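Local coordinates for protein glycosyl hydrolase, BNR repeat (Ralstonia eutropha, PDB 3B7F) that probably acts as a glycosyl hydrolase and folds into a seven-bladed beta-propeller built from BNR repeats, at residues V27-G32 with H381-Y386; K31-L36 with H55-I60; L339-Q344 with F358-G363; A345-A350 with Y386-A391; G363-S368 with Q376-H381. All blocks are in the same frame, centred on the assembly; numbering follows the deposited sequence.

Interaction 1. Residues V27-G32 with H381-Y386; sequences VATIKG and HLPHIY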
# COMPACT_ATOMS: atom_id res chain seq x y z
N VAL A 27 -10.34 -5.62 -5.45
CA VAL A 27 -10.81 -5.21 -4.17
C VAL A 27 -10.75 -6.33 -3.14
O VAL A 27 -11.48 -7.32 -3.26
CB VAL A 27 -12.29 -4.70 -4.25
CG1 VAL A 27 -12.74 -4.15 -2.90
CG2 VAL A 27 -12.46 -3.66 -5.37
N ALA A 28 -9.90 -6.15 -2.13
CA ALA A 28 -9.70 -7.12 -1.06
C ALA A 28 -10.53 -6.70 0.13
O ALA A 28 -10.43 -5.55 0.57
CB ALA A 28 -8.21 -7.18 -0.67
N THR A 29 -11.35 -7.62 0.64
CA THR A 29 -12.18 -7.34 1.81
C THR A 29 -12.05 -8.45 2.82
O THR A 29 -11.55 -9.55 2.53
CB THR A 29 -13.70 -7.16 1.48
OG1 THR A 29 -14.34 -8.43 1.45
CG2 THR A 29 -13.92 -6.40 0.17
N ILE A 30 -12.54 -8.15 4.01
CA ILE A 30 -12.55 -9.06 5.12
C ILE A 30 -13.32 -10.37 4.85
O ILE A 30 -13.06 -11.36 5.55
CB ILE A 30 -13.11 -8.34 6.38
CG1 ILE A 30 -12.70 -9.07 7.67
CG2 ILE A 30 -14.64 -8.15 6.23
CD1 ILE A 30 -12.88 -8.21 8.96
N LYS A 31 -14.24 -10.38 3.87
CA LYS A 31 -15.01 -11.59 3.51
C LYS A 31 -14.98 -11.97 2.04
O LYS A 31 -15.88 -12.68 1.58
CB LYS A 31 -16.48 -11.46 4.00
CG LYS A 31 -16.65 -11.42 5.51
CD LYS A 31 -16.36 -12.76 6.19
CE LYS A 31 -16.46 -12.60 7.69
NZ LYS A 31 -16.09 -13.85 8.35
N GLY A 32 -13.93 -11.57 1.31
CA GLY A 32 -13.76 -11.97 -0.09
C GLY A 32 -13.13 -10.93 -0.97
O GLY A 32 -12.86 -9.80 -0.54
N HIS A 381 -22.04 -1.33 -0.13
CA HIS A 381 -22.44 -2.53 0.62
C HIS A 381 -21.55 -3.79 0.45
O HIS A 381 -22.02 -4.92 0.54
CB HIS A 381 -23.91 -2.84 0.35
CG HIS A 381 -24.83 -1.72 0.71
ND1 HIS A 381 -25.48 -0.96 -0.23
CD2 HIS A 381 -25.23 -1.26 1.91
CE1 HIS A 381 -26.24 -0.08 0.38
NE2 HIS A 381 -26.12 -0.24 1.68
N LEU A 382 -20.25 -3.56 0.22
CA LEU A 382 -19.28 -4.63 0.19
C LEU A 382 -18.82 -4.81 1.62
O LEU A 382 -19.08 -3.92 2.46
CB LEU A 382 -18.07 -4.31 -0.67
CG LEU A 382 -18.33 -4.19 -2.17
CD1 LEU A 382 -17.05 -3.80 -2.82
CD2 LEU A 382 -18.88 -5.52 -2.74
N PRO A 383 -18.18 -5.96 1.92
CA PRO A 383 -17.63 -6.08 3.25
C PRO A 383 -16.47 -5.12 3.45
O PRO A 383 -15.98 -4.57 2.48
CB PRO A 383 -17.16 -7.54 3.29
CG PRO A 383 -18.03 -8.23 2.24
CD PRO A 383 -18.02 -7.22 1.16
N HIS A 384 -16.08 -4.92 4.70
CA HIS A 384 -14.94 -4.08 5.12
C HIS A 384 -13.75 -4.18 4.15
O HIS A 384 -13.13 -5.22 4.05
CB HIS A 384 -14.57 -4.56 6.54
CG HIS A 384 -13.43 -3.84 7.20
ND1 HIS A 384 -13.60 -3.08 8.34
CD2 HIS A 384 -12.10 -3.81 6.92
CE1 HIS A 384 -12.43 -2.60 8.71
NE2 HIS A 384 -11.51 -3.02 7.87
N ILE A 385 -13.41 -3.07 3.47
CA ILE A 385 -12.33 -3.05 2.47
C ILE A 385 -10.93 -2.78 3.05
O ILE A 385 -10.68 -1.75 3.72
CB ILE A 385 -12.65 -2.03 1.32
CG1 ILE A 385 -13.98 -2.39 0.61
CG2 ILE A 385 -11.51 -1.96 0.31
CD1 ILE A 385 -14.67 -1.17 -0.22
N TYR A 386 -10.02 -3.72 2.78
CA TYR A 386 -8.59 -3.65 3.16
C TYR A 386 -7.74 -3.01 2.04
O TYR A 386 -6.92 -2.15 2.33
CB TYR A 386 -8.00 -5.04 3.49
CG TYR A 386 -8.43 -5.64 4.80
CD1 TYR A 386 -8.12 -5.01 5.99
CD2 TYR A 386 -9.06 -6.86 4.88
CE1 TYR A 386 -8.50 -5.54 7.23
CE2 TYR A 386 -9.43 -7.42 6.13
CZ TYR A 386 -9.15 -6.74 7.29
OH TYR A 386 -9.48 -7.23 8.55

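Interaction 2. Residues K31-L36 with H55-I60; sequences KGAWFL and HTIHHI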
# COMPACT_ATOMS: atom_id res chain seq x y z
N LYS A 31 -14.24 -10.38 3.87
CA LYS A 31 -15.01 -11.59 3.51
C LYS A 31 -14.98 -11.97 2.04
O LYS A 31 -15.88 -12.68 1.58
CB LYS A 31 -16.48 -11.46 4.00
CG LYS A 31 -16.65 -11.42 5.51
CD LYS A 31 -16.36 -12.76 6.19
CE LYS A 31 -16.46 -12.60 7.69
NZ LYS A 31 -16.09 -13.85 8.35
N GLY A 32 -13.93 -11.57 1.31
CA GLY A 32 -13.76 -11.97 -0.09
C GLY A 32 -13.13 -10.93 -0.97
O GLY A 32 -12.86 -9.80 -0.54
N ALA A 33 -12.91 -11.34 -2.22
CA ALA A 33 -12.37 -10.52 -3.29
C ALA A 33 -13.50 -10.15 -4.25
O ALA A 33 -14.35 -10.98 -4.61
CB ALA A 33 -11.26 -11.26 -4.05
N TRP A 34 -13.53 -8.89 -4.64
CA TRP A 34 -14.45 -8.40 -5.65
C TRP A 34 -13.57 -7.69 -6.67
O TRP A 34 -12.44 -7.33 -6.38
CB TRP A 34 -15.51 -7.48 -5.07
CG TRP A 34 -16.73 -8.12 -4.52
CD1 TRP A 34 -17.94 -8.25 -5.16
CD2 TRP A 34 -16.92 -8.67 -3.21
NE1 TRP A 34 -18.84 -8.84 -4.33
CE2 TRP A 34 -18.25 -9.11 -3.13
CE3 TRP A 34 -16.07 -8.88 -2.11
CZ2 TRP A 34 -18.76 -9.74 -1.99
CZ3 TRP A 34 -16.59 -9.48 -0.97
CH2 TRP A 34 -17.93 -9.89 -0.92
N PHE A 35 -14.11 -7.56 -7.88
CA PHE A 35 -13.41 -7.01 -9.02
C PHE A 35 -14.32 -6.07 -9.74
O PHE A 35 -15.49 -6.41 -9.98
CB PHE A 35 -13.00 -8.14 -9.95
CG PHE A 35 -12.06 -9.10 -9.31
CD1 PHE A 35 -10.70 -8.87 -9.34
CD2 PHE A 35 -12.55 -10.21 -8.63
CE1 PHE A 35 -9.82 -9.75 -8.71
CE2 PHE A 35 -11.67 -11.09 -8.01
CZ PHE A 35 -10.31 -10.86 -8.06
N LEU A 36 -13.81 -4.89 -10.06
CA LEU A 36 -14.59 -3.87 -10.77
C LEU A 36 -13.96 -3.64 -12.12
O LEU A 36 -12.76 -3.51 -12.20
CB LEU A 36 -14.70 -2.56 -9.97
CG LEU A 36 -15.77 -2.50 -8.90
CD1 LEU A 36 -15.42 -1.49 -7.82
CD2 LEU A 36 -17.17 -2.22 -9.55
N HIS A 55 -13.41 -15.74 3.13
CA HIS A 55 -11.99 -15.64 3.42
C HIS A 55 -11.65 -14.15 3.57
O HIS A 55 -12.26 -13.30 2.93
CB HIS A 55 -11.16 -16.23 2.28
CG HIS A 55 -11.36 -17.71 2.06
ND1 HIS A 55 -10.35 -18.52 1.59
CD2 HIS A 55 -12.44 -18.52 2.26
CE1 HIS A 55 -10.81 -19.76 1.48
NE2 HIS A 55 -12.07 -19.78 1.88
N THR A 56 -10.67 -13.87 4.41
CA THR A 56 -10.14 -12.53 4.65
C THR A 56 -9.06 -12.32 3.61
O THR A 56 -8.09 -13.07 3.59
CB THR A 56 -9.57 -12.41 6.08
OG1 THR A 56 -10.62 -12.68 7.01
CG2 THR A 56 -9.03 -11.01 6.35
N ILE A 57 -9.24 -11.33 2.74
CA ILE A 57 -8.32 -11.07 1.66
C ILE A 57 -7.60 -9.78 1.99
O ILE A 57 -8.23 -8.73 2.13
CB ILE A 57 -9.00 -10.94 0.27
CG1 ILE A 57 -10.07 -12.04 0.04
CG2 ILE A 57 -7.91 -10.89 -0.85
CD1 ILE A 57 -9.59 -13.51 0.21
N HIS A 58 -6.27 -9.85 2.06
CA HIS A 58 -5.46 -8.69 2.40
C HIS A 58 -4.92 -7.83 1.27
O HIS A 58 -4.73 -6.64 1.47
CB HIS A 58 -4.30 -9.14 3.30
CG HIS A 58 -4.76 -9.39 4.70
ND1 HIS A 58 -4.94 -8.36 5.60
CD2 HIS A 58 -5.14 -10.53 5.32
CE1 HIS A 58 -5.40 -8.87 6.73
NE2 HIS A 58 -5.53 -10.18 6.59
N HIS A 59 -4.65 -8.42 0.12
CA HIS A 59 -4.05 -7.70 -0.98
C HIS A 59 -4.19 -8.51 -2.27
O HIS A 59 -3.99 -9.72 -2.25
CB HIS A 59 -2.58 -7.46 -0.65
CG HIS A 59 -1.96 -6.27 -1.32
ND1 HIS A 59 -0.60 -6.13 -1.40
CD2 HIS A 59 -2.49 -5.18 -1.93
CE1 HIS A 59 -0.31 -4.98 -2.00
NE2 HIS A 59 -1.44 -4.38 -2.31
N ILE A 60 -4.55 -7.85 -3.37
CA ILE A 60 -4.67 -8.50 -4.67
C ILE A 60 -3.86 -7.60 -5.59
O ILE A 60 -4.15 -6.40 -5.69
CB ILE A 60 -6.14 -8.66 -5.19
CG1 ILE A 60 -7.12 -9.11 -4.08
CG2 ILE A 60 -6.17 -9.66 -6.35
CD1 ILE A 60 -8.56 -9.01 -4.48

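Interaction 3. Residues L339-Q344 with F358-G363; sequences LTVKRQ and FGTTGG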
# COMPACT_ATOMS: atom_id res chain seq x y z
N LEU A 339 -15.90 8.14 7.40
CA LEU A 339 -15.18 7.25 6.51
C LEU A 339 -13.73 6.98 6.91
O LEU A 339 -12.96 7.90 7.17
CB LEU A 339 -15.24 7.78 5.07
CG LEU A 339 -16.50 7.50 4.22
CD1 LEU A 339 -17.77 7.83 4.86
CD2 LEU A 339 -16.39 8.24 2.85
N THR A 340 -13.39 5.69 6.92
CA THR A 340 -12.04 5.21 7.16
C THR A 340 -11.52 4.63 5.85
O THR A 340 -12.21 3.87 5.20
CB THR A 340 -12.04 4.19 8.31
OG1 THR A 340 -12.58 4.84 9.47
CG2 THR A 340 -10.63 3.66 8.60
N VAL A 341 -10.33 5.04 5.44
CA VAL A 341 -9.67 4.55 4.21
C VAL A 341 -8.32 3.99 4.69
O VAL A 341 -7.50 4.73 5.22
CB VAL A 341 -9.56 5.65 3.14
CG1 VAL A 341 -8.78 5.18 1.85
CG2 VAL A 341 -10.95 6.12 2.78
N LYS A 342 -8.12 2.68 4.56
CA LYS A 342 -6.91 2.01 5.04
C LYS A 342 -5.75 2.21 4.03
O LYS A 342 -5.96 2.75 2.93
CB LYS A 342 -7.20 0.52 5.33
CG LYS A 342 -7.99 0.22 6.63
CD LYS A 342 -8.44 -1.25 6.60
CE LYS A 342 -8.48 -1.96 7.95
NZ LYS A 342 -9.34 -1.39 8.97
N ARG A 343 -4.54 1.80 4.44
CA ARG A 343 -3.27 2.03 3.69
C ARG A 343 -3.23 1.62 2.26
O ARG A 343 -2.60 2.30 1.46
CB ARG A 343 -2.14 1.16 4.21
CG ARG A 343 -1.72 1.34 5.50
CD ARG A 343 -1.15 0.03 6.03
NE ARG A 343 -1.33 0.23 7.45
CZ ARG A 343 -0.39 0.51 8.32
NH1 ARG A 343 0.88 0.51 8.01
NH2 ARG A 343 -0.75 0.73 9.56
N GLN A 344 -3.76 0.42 1.99
CA GLN A 344 -3.76 -0.16 0.65
C GLN A 344 -5.07 0.11 -0.06
O GLN A 344 -5.26 -0.34 -1.19
CB GLN A 344 -3.55 -1.67 0.74
CG GLN A 344 -2.19 -2.11 1.27
CD GLN A 344 -2.26 -3.49 1.90
OE1 GLN A 344 -3.02 -3.68 2.84
NE2 GLN A 344 -1.47 -4.46 1.38
N PHE A 358 -10.80 4.95 -4.19
CA PHE A 358 -10.59 4.50 -2.81
C PHE A 358 -11.73 3.63 -2.30
O PHE A 358 -12.86 3.74 -2.77
CB PHE A 358 -10.26 5.66 -1.85
CG PHE A 358 -11.39 6.65 -1.59
CD1 PHE A 358 -12.34 6.41 -0.60
CD2 PHE A 358 -11.46 7.84 -2.29
CE1 PHE A 358 -13.35 7.32 -0.34
CE2 PHE A 358 -12.51 8.75 -2.05
CZ PHE A 358 -13.43 8.49 -1.06
N GLY A 359 -11.40 2.79 -1.31
CA GLY A 359 -12.35 1.86 -0.70
C GLY A 359 -12.41 2.12 0.78
O GLY A 359 -11.38 2.25 1.42
N THR A 360 -13.61 2.12 1.33
CA THR A 360 -13.82 2.42 2.73
C THR A 360 -14.11 1.14 3.54
O THR A 360 -14.49 0.12 2.99
CB THR A 360 -14.96 3.42 2.92
OG1 THR A 360 -16.19 2.77 2.64
CG2 THR A 360 -14.80 4.67 2.01
N THR A 361 -13.93 1.23 4.86
CA THR A 361 -14.23 0.13 5.76
C THR A 361 -15.76 -0.11 5.80
O THR A 361 -16.20 -1.18 6.18
CB THR A 361 -13.69 0.39 7.15
OG1 THR A 361 -14.30 1.57 7.70
CG2 THR A 361 -12.12 0.50 7.11
N GLY A 362 -16.55 0.90 5.42
CA GLY A 362 -17.99 0.79 5.28
C GLY A 362 -18.44 0.11 3.98
O GLY A 362 -19.65 -0.02 3.76
N GLY A 363 -17.49 -0.26 3.11
CA GLY A 363 -17.77 -1.00 1.90
C GLY A 363 -18.12 -0.28 0.63
O GLY A 363 -18.74 -0.87 -0.24
O HOH W 1 -15.59 3.67 6.46
O HOH W 2 -10.40 1.02 3.66

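Interaction 4. Residues A345-A350 with Y386-A391; sequences AMTADA and YAVQSA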
# COMPACT_ATOMS: atom_id res chain seq x y z
N ALA A 345 -5.96 0.86 0.56
CA ALA A 345 -7.30 1.11 0.00
C ALA A 345 -7.44 2.34 -0.94
O ALA A 345 -8.57 2.71 -1.27
CB ALA A 345 -8.34 1.14 1.15
N MSE A 346 -6.34 2.98 -1.34
CA MSE A 346 -6.34 3.99 -2.42
C MSE A 346 -5.44 3.50 -3.52
O MSE A 346 -4.41 2.90 -3.24
CB MSE A 346 -5.80 5.37 -2.06
CG MSE A 346 -6.69 6.21 -1.27
SE MSE A 346 -6.37 8.11 -1.59
CE MSE A 346 -4.62 8.06 -0.95
N THR A 347 -5.81 3.81 -4.77
CA THR A 347 -5.00 3.47 -5.94
C THR A 347 -5.31 4.46 -7.04
O THR A 347 -6.28 5.23 -6.96
CB THR A 347 -5.29 2.03 -6.42
OG1 THR A 347 -4.30 1.61 -7.37
CG2 THR A 347 -6.69 1.92 -7.03
N ALA A 348 -4.47 4.43 -8.06
CA ALA A 348 -4.64 5.31 -9.19
C ALA A 348 -4.33 4.53 -10.46
O ALA A 348 -3.61 3.54 -10.41
CB ALA A 348 -3.73 6.58 -9.03
N ASP A 349 -4.96 4.90 -11.57
CA ASP A 349 -4.67 4.29 -12.87
C ASP A 349 -3.58 5.12 -13.60
O ASP A 349 -3.07 6.09 -13.03
CB ASP A 349 -5.96 4.08 -13.68
CG ASP A 349 -6.62 5.37 -14.13
OD1 ASP A 349 -5.93 6.32 -14.54
OD2 ASP A 349 -7.87 5.41 -14.09
N ALA A 350 -3.22 4.73 -14.83
CA ALA A 350 -2.21 5.42 -15.64
C ALA A 350 -2.83 6.01 -16.90
O ALA A 350 -2.14 6.23 -17.89
CB ALA A 350 -1.05 4.45 -16.00
N TYR A 386 -10.02 -3.72 2.78
CA TYR A 386 -8.59 -3.65 3.16
C TYR A 386 -7.74 -3.01 2.04
O TYR A 386 -6.92 -2.15 2.33
CB TYR A 386 -8.00 -5.04 3.49
CG TYR A 386 -8.43 -5.64 4.80
CD1 TYR A 386 -8.12 -5.01 5.99
CD2 TYR A 386 -9.06 -6.86 4.88
CE1 TYR A 386 -8.50 -5.54 7.23
CE2 TYR A 386 -9.43 -7.42 6.13
CZ TYR A 386 -9.15 -6.74 7.29
OH TYR A 386 -9.48 -7.23 8.55
N ALA A 387 -7.98 -3.38 0.79
CA ALA A 387 -7.18 -2.92 -0.33
C ALA A 387 -7.95 -2.75 -1.62
O ALA A 387 -8.89 -3.49 -1.90
CB ALA A 387 -6.03 -3.92 -0.58
N VAL A 388 -7.51 -1.78 -2.42
CA VAL A 388 -8.05 -1.49 -3.74
C VAL A 388 -6.81 -1.23 -4.57
O VAL A 388 -5.97 -0.46 -4.15
CB VAL A 388 -9.01 -0.30 -3.78
CG1 VAL A 388 -9.54 -0.09 -5.20
CG2 VAL A 388 -10.17 -0.49 -2.78
N GLN A 389 -6.71 -1.91 -5.70
CA GLN A 389 -5.57 -1.85 -6.57
C GLN A 389 -6.01 -1.79 -8.04
O GLN A 389 -6.84 -2.57 -8.48
CB GLN A 389 -4.76 -3.11 -6.32
CG GLN A 389 -3.48 -3.25 -7.06
CD GLN A 389 -2.38 -2.31 -6.59
OE1 GLN A 389 -2.05 -2.26 -5.41
NE2 GLN A 389 -1.78 -1.61 -7.54
N SER A 390 -5.43 -0.88 -8.81
CA SER A 390 -5.68 -0.82 -10.25
C SER A 390 -4.97 -1.97 -10.99
O SER A 390 -3.96 -2.52 -10.51
CB SER A 390 -5.28 0.52 -10.83
OG SER A 390 -3.92 0.82 -10.57
N ALA A 391 -5.54 -2.34 -12.14
CA ALA A 391 -5.05 -3.43 -12.96
C ALA A 391 -5.51 -3.23 -14.40
O ALA A 391 -6.50 -2.52 -14.65
CB ALA A 391 -5.52 -4.79 -12.43
O HOH W 3 -3.66 0.40 -3.23

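Interaction 5. Residues G363-S368 with Q376-H381; sequences GEIWAS and QCIASH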
# COMPACT_ATOMS: atom_id res chain seq x y z
N GLY A 363 -17.49 -0.26 3.11
CA GLY A 363 -17.77 -1.00 1.90
C GLY A 363 -18.12 -0.28 0.63
O GLY A 363 -18.74 -0.87 -0.24
N GLU A 364 -17.70 0.98 0.51
CA GLU A 364 -17.92 1.79 -0.68
C GLU A 364 -16.63 1.90 -1.48
O GLU A 364 -15.56 1.97 -0.90
CB GLU A 364 -18.38 3.19 -0.29
CG GLU A 364 -19.82 3.27 0.25
CD GLU A 364 -20.21 4.67 0.69
OE1 GLU A 364 -19.38 5.41 1.22
OE2 GLU A 364 -21.38 5.03 0.56
N ILE A 365 -16.75 1.90 -2.80
CA ILE A 365 -15.65 2.16 -3.71
C ILE A 365 -16.02 3.45 -4.39
O ILE A 365 -17.09 3.50 -5.03
CB ILE A 365 -15.41 1.10 -4.78
CG1 ILE A 365 -15.00 -0.23 -4.16
CG2 ILE A 365 -14.28 1.60 -5.69
CD1 ILE A 365 -13.52 -0.29 -3.72
N TRP A 366 -15.19 4.48 -4.19
CA TRP A 366 -15.36 5.81 -4.82
C TRP A 366 -14.35 5.95 -5.93
O TRP A 366 -13.20 5.57 -5.75
CB TRP A 366 -15.21 6.92 -3.80
CG TRP A 366 -16.34 6.92 -2.81
CD1 TRP A 366 -16.42 6.19 -1.68
CD2 TRP A 366 -17.54 7.70 -2.87
NE1 TRP A 366 -17.57 6.46 -1.01
CE2 TRP A 366 -18.29 7.39 -1.72
CE3 TRP A 366 -18.05 8.62 -3.78
CZ2 TRP A 366 -19.56 7.97 -1.47
CZ3 TRP A 366 -19.28 9.21 -3.53
CH2 TRP A 366 -20.03 8.88 -2.37
N ALA A 367 -14.79 6.48 -7.07
CA ALA A 367 -13.92 6.58 -8.27
C ALA A 367 -13.91 7.99 -8.84
O ALA A 367 -14.91 8.67 -8.79
CB ALA A 367 -14.37 5.61 -9.35
N SER A 368 -12.75 8.42 -9.31
CA SER A 368 -12.57 9.67 -10.01
C SER A 368 -11.87 9.36 -11.31
O SER A 368 -10.93 8.58 -11.31
CB SER A 368 -11.69 10.62 -9.22
OG SER A 368 -11.47 11.77 -9.98
N GLN A 376 -17.48 9.52 -7.68
CA GLN A 376 -18.71 8.80 -7.92
C GLN A 376 -18.59 7.48 -7.17
O GLN A 376 -17.58 6.79 -7.29
CB GLN A 376 -18.88 8.54 -9.41
CG GLN A 376 -20.12 7.75 -9.87
CD GLN A 376 -21.44 8.54 -9.83
OE1 GLN A 376 -21.51 9.71 -10.26
NE2 GLN A 376 -22.51 7.86 -9.36
N CYS A 377 -19.59 7.13 -6.39
CA CYS A 377 -19.62 5.83 -5.76
C CYS A 377 -20.00 4.77 -6.83
O CYS A 377 -21.11 4.76 -7.32
CB CYS A 377 -20.60 5.79 -4.59
SG CYS A 377 -20.50 4.21 -3.71
N ILE A 378 -19.06 3.90 -7.15
CA ILE A 378 -19.25 2.83 -8.16
C ILE A 378 -19.54 1.44 -7.55
O ILE A 378 -19.80 0.50 -8.27
CB ILE A 378 -18.07 2.78 -9.15
CG1 ILE A 378 -16.73 2.47 -8.45
CG2 ILE A 378 -17.98 4.12 -9.95
CD1 ILE A 378 -15.62 2.14 -9.39
N ALA A 379 -19.45 1.32 -6.23
CA ALA A 379 -19.82 0.09 -5.49
C ALA A 379 -20.10 0.46 -4.04
O ALA A 379 -19.40 1.29 -3.49
CB ALA A 379 -18.73 -0.96 -5.53
N SER A 380 -21.13 -0.13 -3.45
CA SER A 380 -21.48 0.05 -2.05
C SER A 380 -21.91 -1.31 -1.45
O SER A 380 -22.10 -2.31 -2.15
CB SER A 380 -22.59 1.09 -1.87
OG SER A 380 -23.81 0.61 -2.39
N HIS A 381 -22.04 -1.33 -0.13
CA HIS A 381 -22.44 -2.53 0.62
C HIS A 381 -21.55 -3.79 0.45
O HIS A 381 -22.02 -4.92 0.54
CB HIS A 381 -23.91 -2.84 0.35
CG HIS A 381 -24.83 -1.72 0.71
ND1 HIS A 381 -25.48 -0.96 -0.23
CD2 HIS A 381 -25.23 -1.26 1.91
CE1 HIS A 381 -26.24 -0.08 0.38
NE2 HIS A 381 -26.12 -0.24 1.68

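Interaction 1. Residues V27-G32 with H381-Y386
T29 and P383 meet where the two ends of the chain come together to complete one blade of the seven-bladed propeller, the "Velcro" closure in which strand 385-391 pairs with strand 24-29. The two side chains lie at a slant: T29 OG1, set between its own backbone N and carbonyl carbon (chi1 85°), reaches the pyrrolidine ring, 3.5 Å from P383 CB. T29 and I385, an antiparallel non-hydrogen-bonded pair, point to one face of the sheet, where T29 CG2 rests against I385 CG1; V27 CG1 continues this apolar patch against both branches of I385. I30 fits between two side chains. Its CG2 meets H384 CB at 3.6 Å, while its CB and CG1 pass the Y386 ring obliquely, I30 CB lying 3.8 Å from Y386 CE2 and CD1 ending near the hydroxyl. H384 CD2 sits over one face of that same ring toward its rim, and H384 NE2 is hydrogen-bonded to K342 NZ. Two backbone bonds hold the chain ends together: Y386 N to A28 O (2.9 Å) and I30 N to H384 O (3.0 Å). The T29 hydroxyl is also fixed within its own type I turn, accepting from K31 N in an ST turn at 3.1 Å and donating to G32 O at 2.8 Å, an oxygen that T29 N grips as well.

Interaction 2. Residues K31-L36 with H55-I60
I57 lays its CG1 over the peptide that follows G32, 3.4 Å from G32 C and 3.6 Å from G32 O. CG1 stands anti to its own carbonyl carbon (chi1 -43°), which turns it toward strand 32-36. One residue on, A33 CB receives the tip of I60, whose CD1 approaches to 3.5 Å, and I57 CG1 borders the same methyl more distantly at 4.3 Å. F35 adds the last apolar touch, its CE1 standing 4.3 Å from I60 CG2, with the ring meeting that methyl obliquely. No hydrogen bond joins the two segments: even G32 N and H55 O, 2.9 Å apart, meet at an angle too poor to count as one. The strands diverge instead, running 57° apart with their axes 6.2 Å away at closest, as expected of strands from separate sheets. Strand 32-38 belongs to the blade that unites the chain ends; strand 56-62 is the first of the next blade in the propeller. M72 of strand 70-75 packs on both A33 and I57, L26 of strand 24-29 touches F35 and I60, and R48 of strand 45-51 makes a cation-pi contact with F35, so side chains of both sheets border the contact.

Interaction 3. Residues L339-Q344 with F358-G363
T340 and T361 join the loop leading into the first strand of a propeller blade to the turn that follows the second, strand 356-359. Direct hydrogen bonding comes down to one backbone link, T361 N to T340 O (3.2 Å, 152°), with T360 CA adding a CA-H...O contact to the same oxygen. T361 lies within the type I turn T360 to G363. Water extends the polar link twice: one molecule accepts from T340 N and hydrogen-bonds T361 OG1 at 2.8 Å, and another accepts from K342 N while donating to G359 O at 2.7 Å. Apolar contacts flank these bonds. V341 crosses F358 at about a right angle, its CG2 lying 3.7 Å from F358 CD1, and L339 CG touches T360 CG2, the methyl that also lies in plane at the F358 ring edge. K342 passes T361 at about a right angle; its NZ, hydrogen-bonded to H384 NE2, ends 3.8 Å from T361 CG2.

Interaction 4. Residues A345-A350 with Y386-A391
S390 OG donates to A348 O at 2.7 Å, approaching from above the carbonyl plane, 41° out of it. The neighbouring backbone N of S390 turns to a side chain for its acceptor, giving its hydrogen to T347 OG1 at 3.1 Å. T347 OG1 stands anti to its own backbone N (chi1 -167°), and this hydroxyl, not a backbone carbonyl, links the two strands here. The other branch, T347 CG2, packs against V388 CG1 at 3.9 Å, while T347 CB lies 3.4 Å from V388 O. Farther back along the strands, V388 CB and CG2 lean on the carbonyl oxygen of A345. A water 2.6 Å from both selenomethionine M346 O and V388 O probably bridges them, though other acceptors compete for its protons. The strands run almost exactly parallel, 5° apart with axes 5.6 Å away, yet belong to different sheets: 346-348 pairs with 356-359, and 385-391 with 24-29, where Y386 and A387 both face A28 in a classic beta bulge. Side-by-side innermost strands of adjacent blades, running the same way along the central axis, are a hallmark of the beta-propeller.

Interaction 5. Residues G363-S368 with Q376-H381
The indole of W366 carries C377 on one face: C377 CB stands 3.7 Å from the centroid of the six-membered ring, 5° off its normal, a CH-pi contact. C377 SG stands higher above the same face, 4.6 Å from the W366 six-ring centroid, as a sulfur-aromatic contact. F358 stacks from the opposite side of the indole plane. At the edge, W366 NE1 donates to E364 OE1 (3.1 Å), nearly in the indole plane but well above the carboxylate plane, and this bond helps fix the indole's rotation. W366 and C377 sit on the outer hairpin of a propeller blade, strands 365-368 and 376-379, whose connection carries the SxDxGxxW Asp-box of BNR repeats; there S368 OG accepts from the backbone N of D370 and G372, and W375 packs on W366. Pairing begins regularly near this loop, with A367 N to Q376 O (2.8 Å) and Q376 N to A367 O. A classic bulge then shifts the register by one, I378 and A379 both facing I365: I365 O takes I378 N at 2.9 Å nearly along the C=O axis, and A379 N only weakly. Away from the indole, I378 CD1 reaches A367 CB at 3.7 Å, and I365 CG2 meets I378 CG1 obliquely at 3.8 Å.

Starting near the N terminus, segment 27-32 opens the longest loop, which interaction 1 closes only at 381-386, joining the chain's two ends in one blade. Interaction 2 leaves from the same stretch but closes early, at 55-60, tying that blade to the next. Late in the chain, interaction 3 closes a short loop from 339-344 to 358-363 inside the span of interaction 1. Interaction 4 opens within that short loop and ends at 386-391, so it crosses both interaction 3 and interaction 1, binding the blade formed by residues 346-379 to the shared one. Interaction 5 is a local hairpin enclosed by interactions 1 and 4; I365 touches V388 and I385.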